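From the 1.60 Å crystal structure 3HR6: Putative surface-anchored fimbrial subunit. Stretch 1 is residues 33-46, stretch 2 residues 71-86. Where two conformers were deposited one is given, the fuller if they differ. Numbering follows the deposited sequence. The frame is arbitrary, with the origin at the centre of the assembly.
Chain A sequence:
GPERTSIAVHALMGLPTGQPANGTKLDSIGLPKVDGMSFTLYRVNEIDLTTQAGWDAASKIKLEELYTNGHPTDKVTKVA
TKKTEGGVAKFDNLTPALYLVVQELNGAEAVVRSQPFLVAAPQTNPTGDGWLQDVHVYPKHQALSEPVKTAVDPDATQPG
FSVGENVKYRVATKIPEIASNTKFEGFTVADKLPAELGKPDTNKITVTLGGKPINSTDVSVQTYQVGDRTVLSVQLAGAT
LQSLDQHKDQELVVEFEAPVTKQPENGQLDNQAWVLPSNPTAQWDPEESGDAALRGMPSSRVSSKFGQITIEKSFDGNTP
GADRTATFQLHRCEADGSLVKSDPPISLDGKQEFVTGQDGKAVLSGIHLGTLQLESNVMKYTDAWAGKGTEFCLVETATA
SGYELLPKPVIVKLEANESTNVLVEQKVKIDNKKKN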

# COMPACT_ATOMS: atom_id res chain seq x y z
N LYS A 33 -13.77 -20.07 10.89
CA LYS A 33 -13.63 -19.04 11.92
C LYS A 33 -12.33 -18.28 11.66
O LYS A 33 -11.38 -18.82 11.08
CB LYS A 33 -13.64 -19.63 13.34
CG LYS A 33 -14.92 -20.37 13.69
CD LYS A 33 -14.84 -20.97 15.05
CE LYS A 33 -16.03 -21.87 15.38
NZ LYS A 33 -15.74 -22.57 16.63
N VAL A 34 -12.30 -17.01 12.04
CA VAL A 34 -11.17 -16.16 11.73
C VAL A 34 -10.64 -15.55 13.02
O VAL A 34 -11.41 -15.14 13.90
CB VAL A 34 -11.60 -15.05 10.75
CG1 VAL A 34 -10.45 -14.06 10.43
CG2 VAL A 34 -12.17 -15.68 9.45
N ASP A 35 -9.32 -15.54 13.18
CA ASP A 35 -8.73 -14.87 14.33
C ASP A 35 -8.42 -13.41 14.04
O ASP A 35 -8.39 -12.99 12.90
CB ASP A 35 -7.49 -15.65 14.79
CG ASP A 35 -7.86 -16.93 15.48
OD1 ASP A 35 -8.96 -17.03 16.07
OD2 ASP A 35 -7.04 -17.86 15.46
N GLY A 36 -8.28 -12.64 15.12
CA GLY A 36 -7.93 -11.24 15.03
C GLY A 36 -9.08 -10.34 14.66
O GLY A 36 -8.87 -9.19 14.30
N MET A 37 -10.31 -10.87 14.71
CA MET A 37 -11.48 -10.07 14.39
C MET A 37 -11.91 -9.38 15.67
O MET A 37 -12.03 -10.02 16.71
CB MET A 37 -12.58 -10.93 13.78
CG MET A 37 -12.18 -11.56 12.46
SD MET A 37 -12.05 -10.36 11.14
CE MET A 37 -10.26 -10.14 10.95
N SER A 38 -12.16 -8.07 15.57
CA SER A 38 -12.33 -7.22 16.74
C SER A 38 -13.80 -6.92 16.95
O SER A 38 -14.49 -6.48 16.04
CB SER A 38 -11.55 -5.92 16.54
OG SER A 38 -11.82 -5.05 17.62
N PHE A 39 -14.27 -7.16 18.17
CA PHE A 39 -15.63 -6.95 18.54
C PHE A 39 -15.72 -6.16 19.81
O PHE A 39 -14.96 -6.38 20.73
CB PHE A 39 -16.32 -8.29 18.76
CG PHE A 39 -16.49 -9.08 17.52
CD1 PHE A 39 -17.65 -8.97 16.74
CD2 PHE A 39 -15.51 -9.96 17.13
CE1 PHE A 39 -17.79 -9.70 15.58
CE2 PHE A 39 -15.64 -10.70 15.99
CZ PHE A 39 -16.79 -10.57 15.20
N THR A 40 -16.70 -5.27 19.85
CA THR A 40 -17.09 -4.63 21.09
C THR A 40 -18.46 -5.17 21.52
O THR A 40 -19.41 -5.26 20.72
CB THR A 40 -17.09 -3.11 20.93
OG1 THR A 40 -15.78 -2.68 20.54
CG2 THR A 40 -17.48 -2.41 22.23
N LEU A 41 -18.54 -5.54 22.80
CA LEU A 41 -19.78 -5.90 23.45
C LEU A 41 -20.35 -4.68 24.18
O LEU A 41 -19.66 -4.04 24.95
CB LEU A 41 -19.56 -7.06 24.42
CG LEU A 41 -20.83 -7.67 25.02
CD1 LEU A 41 -21.62 -8.49 23.97
CD2 LEU A 41 -20.49 -8.53 26.24
N TYR A 42 -21.61 -4.36 23.89
CA TYR A 42 -22.39 -3.35 24.60
C TYR A 42 -23.58 -3.98 25.28
O TYR A 42 -24.20 -4.91 24.73
CB TYR A 42 -22.95 -2.32 23.62
CG TYR A 42 -21.91 -1.50 22.89
CD1 TYR A 42 -21.45 -0.31 23.44
CD2 TYR A 42 -21.41 -1.89 21.66
CE1 TYR A 42 -20.52 0.45 22.81
CE2 TYR A 42 -20.47 -1.13 21.00
CZ TYR A 42 -20.02 0.05 21.60
OH TYR A 42 -19.09 0.85 21.00
N ARG A 43 -23.95 -3.44 26.44
CA ARG A 43 -25.22 -3.78 27.10
C ARG A 43 -26.32 -2.83 26.62
O ARG A 43 -26.09 -1.63 26.50
CB ARG A 43 -25.10 -3.68 28.62
CG ARG A 43 -26.41 -4.01 29.36
CD ARG A 43 -26.19 -4.28 30.85
NE ARG A 43 -25.09 -5.21 31.05
CZ ARG A 43 -23.88 -4.91 31.55
NH1 ARG A 43 -23.57 -3.67 31.94
NH2 ARG A 43 -22.96 -5.87 31.65
N VAL A 44 -27.48 -3.38 26.28
CA VAL A 44 -28.62 -2.54 25.91
C VAL A 44 -29.27 -2.00 27.18
O VAL A 44 -29.78 -2.75 28.01
CB VAL A 44 -29.64 -3.28 25.05
CG1 VAL A 44 -30.79 -2.37 24.66
CG2 VAL A 44 -28.95 -3.80 23.80
N ASN A 45 -29.22 -0.67 27.32
CA ASN A 45 -29.74 -0.04 28.53
C ASN A 45 -31.23 -0.26 28.69
O ASN A 45 -31.99 -0.22 27.72
CB ASN A 45 -29.42 1.46 28.53
CG ASN A 45 -27.95 1.73 28.59
OD1 ASN A 45 -27.51 2.88 28.45
ND2 ASN A 45 -27.16 0.68 28.79
N GLU A 46 -31.63 -0.50 29.94
CA GLU A 46 -33.03 -0.50 30.34
C GLU A 46 -33.87 -1.48 29.56
O GLU A 46 -34.96 -1.15 29.09
CB GLU A 46 -33.62 0.89 30.18
CG GLU A 46 -32.71 2.00 30.63
CD GLU A 46 -33.45 3.30 30.72
OE1 GLU A 46 -33.21 4.18 29.87
OE2 GLU A 46 -34.30 3.41 31.62
N HIS A 71 -21.12 4.31 15.08
CA HIS A 71 -20.91 4.62 16.52
C HIS A 71 -22.16 4.26 17.35
O HIS A 71 -23.29 4.35 16.84
CB HIS A 71 -20.55 6.11 16.69
CG HIS A 71 -21.74 7.02 16.67
ND1 HIS A 71 -22.36 7.42 15.50
CD2 HIS A 71 -22.44 7.60 17.67
CE1 HIS A 71 -23.39 8.20 15.79
NE2 HIS A 71 -23.46 8.33 17.10
N PRO A 72 -21.98 3.87 18.63
CA PRO A 72 -23.15 3.56 19.50
C PRO A 72 -23.90 4.83 19.90
O PRO A 72 -23.28 5.88 19.98
CB PRO A 72 -22.51 2.97 20.75
CG PRO A 72 -21.18 3.62 20.82
CD PRO A 72 -20.72 3.83 19.40
N THR A 73 -25.20 4.72 20.16
CA THR A 73 -25.97 5.83 20.72
C THR A 73 -26.00 5.69 22.23
O THR A 73 -25.40 4.78 22.78
CB THR A 73 -27.40 5.87 20.17
OG1 THR A 73 -28.16 4.79 20.72
CG2 THR A 73 -27.40 5.79 18.64
N ASP A 74 -26.69 6.61 22.91
CA ASP A 74 -26.71 6.61 24.38
C ASP A 74 -27.60 5.51 24.96
O ASP A 74 -27.73 5.39 26.18
CB ASP A 74 -27.12 7.99 24.93
CG ASP A 74 -28.44 8.51 24.36
OD1 ASP A 74 -29.20 7.76 23.71
OD2 ASP A 74 -28.74 9.70 24.59
N LYS A 75 -28.21 4.73 24.08
CA LYS A 75 -29.08 3.64 24.47
C LYS A 75 -28.33 2.37 24.89
O LYS A 75 -28.95 1.41 25.36
CB LYS A 75 -30.04 3.33 23.31
CG LYS A 75 -30.81 4.55 22.83
CD LYS A 75 -32.23 4.22 22.40
CE LYS A 75 -33.13 5.45 22.48
NZ LYS A 75 -34.44 5.25 21.79
N VAL A 76 -27.01 2.34 24.70
CA VAL A 76 -26.18 1.20 25.09
C VAL A 76 -25.00 1.66 25.96
O VAL A 76 -24.61 2.83 25.92
CB VAL A 76 -25.66 0.43 23.85
CG1 VAL A 76 -26.84 0.03 22.94
CG2 VAL A 76 -24.65 1.26 23.07
N THR A 77 -24.44 0.73 26.73
CA THR A 77 -23.22 0.94 27.52
C THR A 77 -22.17 -0.10 27.15
O THR A 77 -22.44 -1.31 27.20
CB THR A 77 -23.54 0.79 29.03
OG1 THR A 77 -24.69 1.57 29.36
CG2 THR A 77 -22.35 1.21 29.89
N LYS A 78 -20.97 0.36 26.78
CA LYS A 78 -19.84 -0.51 26.42
C LYS A 78 -19.44 -1.38 27.62
O LYS A 78 -19.41 -0.90 28.75
CB LYS A 78 -18.63 0.29 25.91
CG LYS A 78 -17.42 -0.59 25.53
CD LYS A 78 -16.27 0.16 24.90
CE LYS A 78 -14.97 -0.63 25.08
NZ LYS A 78 -13.78 -0.15 24.34
N VAL A 79 -19.18 -2.67 27.34
CA VAL A 79 -18.70 -3.61 28.34
C VAL A 79 -17.22 -3.88 28.14
O VAL A 79 -16.42 -3.76 29.06
CB VAL A 79 -19.43 -4.97 28.26
CG1 VAL A 79 -18.84 -5.91 29.29
CG2 VAL A 79 -20.94 -4.82 28.47
N ALA A 80 -16.86 -4.29 26.92
CA ALA A 80 -15.49 -4.61 26.61
C ALA A 80 -15.30 -4.74 25.12
O ALA A 80 -16.26 -4.77 24.35
CB ALA A 80 -15.07 -5.89 27.30
N THR A 81 -14.04 -4.78 24.72
CA THR A 81 -13.69 -5.03 23.35
C THR A 81 -12.58 -6.07 23.33
O THR A 81 -11.69 -6.04 24.16
CB THR A 81 -13.27 -3.73 22.61
OG1 THR A 81 -13.09 -4.01 21.22
CG2 THR A 81 -12.00 -3.13 23.21
N LYS A 82 -12.65 -6.99 22.38
CA LYS A 82 -11.54 -7.92 22.17
C LYS A 82 -11.53 -8.55 20.79
O LYS A 82 -12.49 -8.48 20.03
CB LYS A 82 -11.51 -9.01 23.22
CG LYS A 82 -12.71 -9.87 23.26
CD LYS A 82 -12.66 -10.88 24.45
CE LYS A 82 -12.87 -10.21 25.79
NZ LYS A 82 -12.80 -11.16 26.94
N LYS A 83 -10.41 -9.20 20.51
CA LYS A 83 -10.20 -9.86 19.24
C LYS A 83 -10.39 -11.37 19.38
O LYS A 83 -10.15 -11.97 20.44
CB LYS A 83 -8.79 -9.56 18.73
CG LYS A 83 -8.66 -8.18 18.16
CD LYS A 83 -7.21 -7.88 17.80
CE LYS A 83 -7.06 -6.54 17.16
NZ LYS A 83 -7.28 -5.49 18.18
N THR A 84 -10.87 -12.00 18.33
CA THR A 84 -11.01 -13.45 18.36
C THR A 84 -9.60 -14.10 18.40
O THR A 84 -8.62 -13.59 17.81
CB THR A 84 -11.78 -13.93 17.13
OG1 THR A 84 -11.16 -13.41 15.94
CG2 THR A 84 -13.25 -13.45 17.20
N GLU A 85 -9.51 -15.16 19.16
CA GLU A 85 -8.32 -16.00 19.20
C GLU A 85 -8.81 -17.42 19.35
O GLU A 85 -9.78 -17.68 20.08
CB GLU A 85 -7.42 -15.59 20.37
CG GLU A 85 -6.05 -16.29 20.39
CD GLU A 85 -5.13 -15.96 19.19
OE1 GLU A 85 -5.40 -15.04 18.37
OE2 GLU A 85 -4.09 -16.65 19.07
N GLY A 86 -8.20 -18.34 18.61
CA GLY A 86 -8.70 -19.72 18.55
C GLY A 86 -10.14 -19.79 18.05
O GLY A 86 -10.91 -20.68 18.47
O HOH W 1 -13.55 -21.34 18.73
O HOH W 2 -30.64 4.76 27.75

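Two antiparallel strands, 38-44 and 76-83, pair edge to edge, and the loops flanking them extend the contact to bury 1180 Å² in all. At the start of stretch 1 the organising residue is T84, whose largely buried side chain points toward the other segment. Its hydroxyl OG1 donates to V34 O (2.7 Å) and accepts from M37 N (2.9 Å), so a small polar side chain satisfies two backbone groups, V34 O and M37 N, just ahead of strand 38-44. Between them, G36 N donates to T84 O (2.9 Å); the positive phi of G36 is one that glycine adopts readily. M37 O then receives T84 N at 2.8 Å, leading into the sheet.

F39 and K82 form a regular hydrogen-bonded pair: F39 N to K82 O and K82 N to F39 O are both 2.9 Å. The buried phenyl ring also brings CE2 to 3.8 Å from T84 CG2, so the threonine methyl serves packing while its hydroxyl serves the backbone. On the face shared by S38, T40 and Y42, T40 OG1 lies 3.1 Å from T81 OG1, beta-branched residues well suited to extended chain.

L41 marks a beta bulge. Its N donates to A80 O (2.9 Å), but its O accepts V79 N at 2.8 Å and, weakly, A80 N at 3.4 Å, shifting the register by one. V79 turns its side chain toward stretch 1, and its CB lies 4.2 Å from L41 CD2.

Y42 has the largest covered area in stretch 1. Its ring lies along K78, with CD1 3.6 Å from V76 CG2, while CE1 reaches P72 CG at 3.8 Å; a long aromatic side chain can span these neighbours. R43 restores regular pairing through N to T77 O (2.7 Å) and T77 N to R43 O (2.9 Å), and V79 CG2 covers one guanidinium face. Beyond V44, N45 N closes the ladder on K75 O at 2.9 Å.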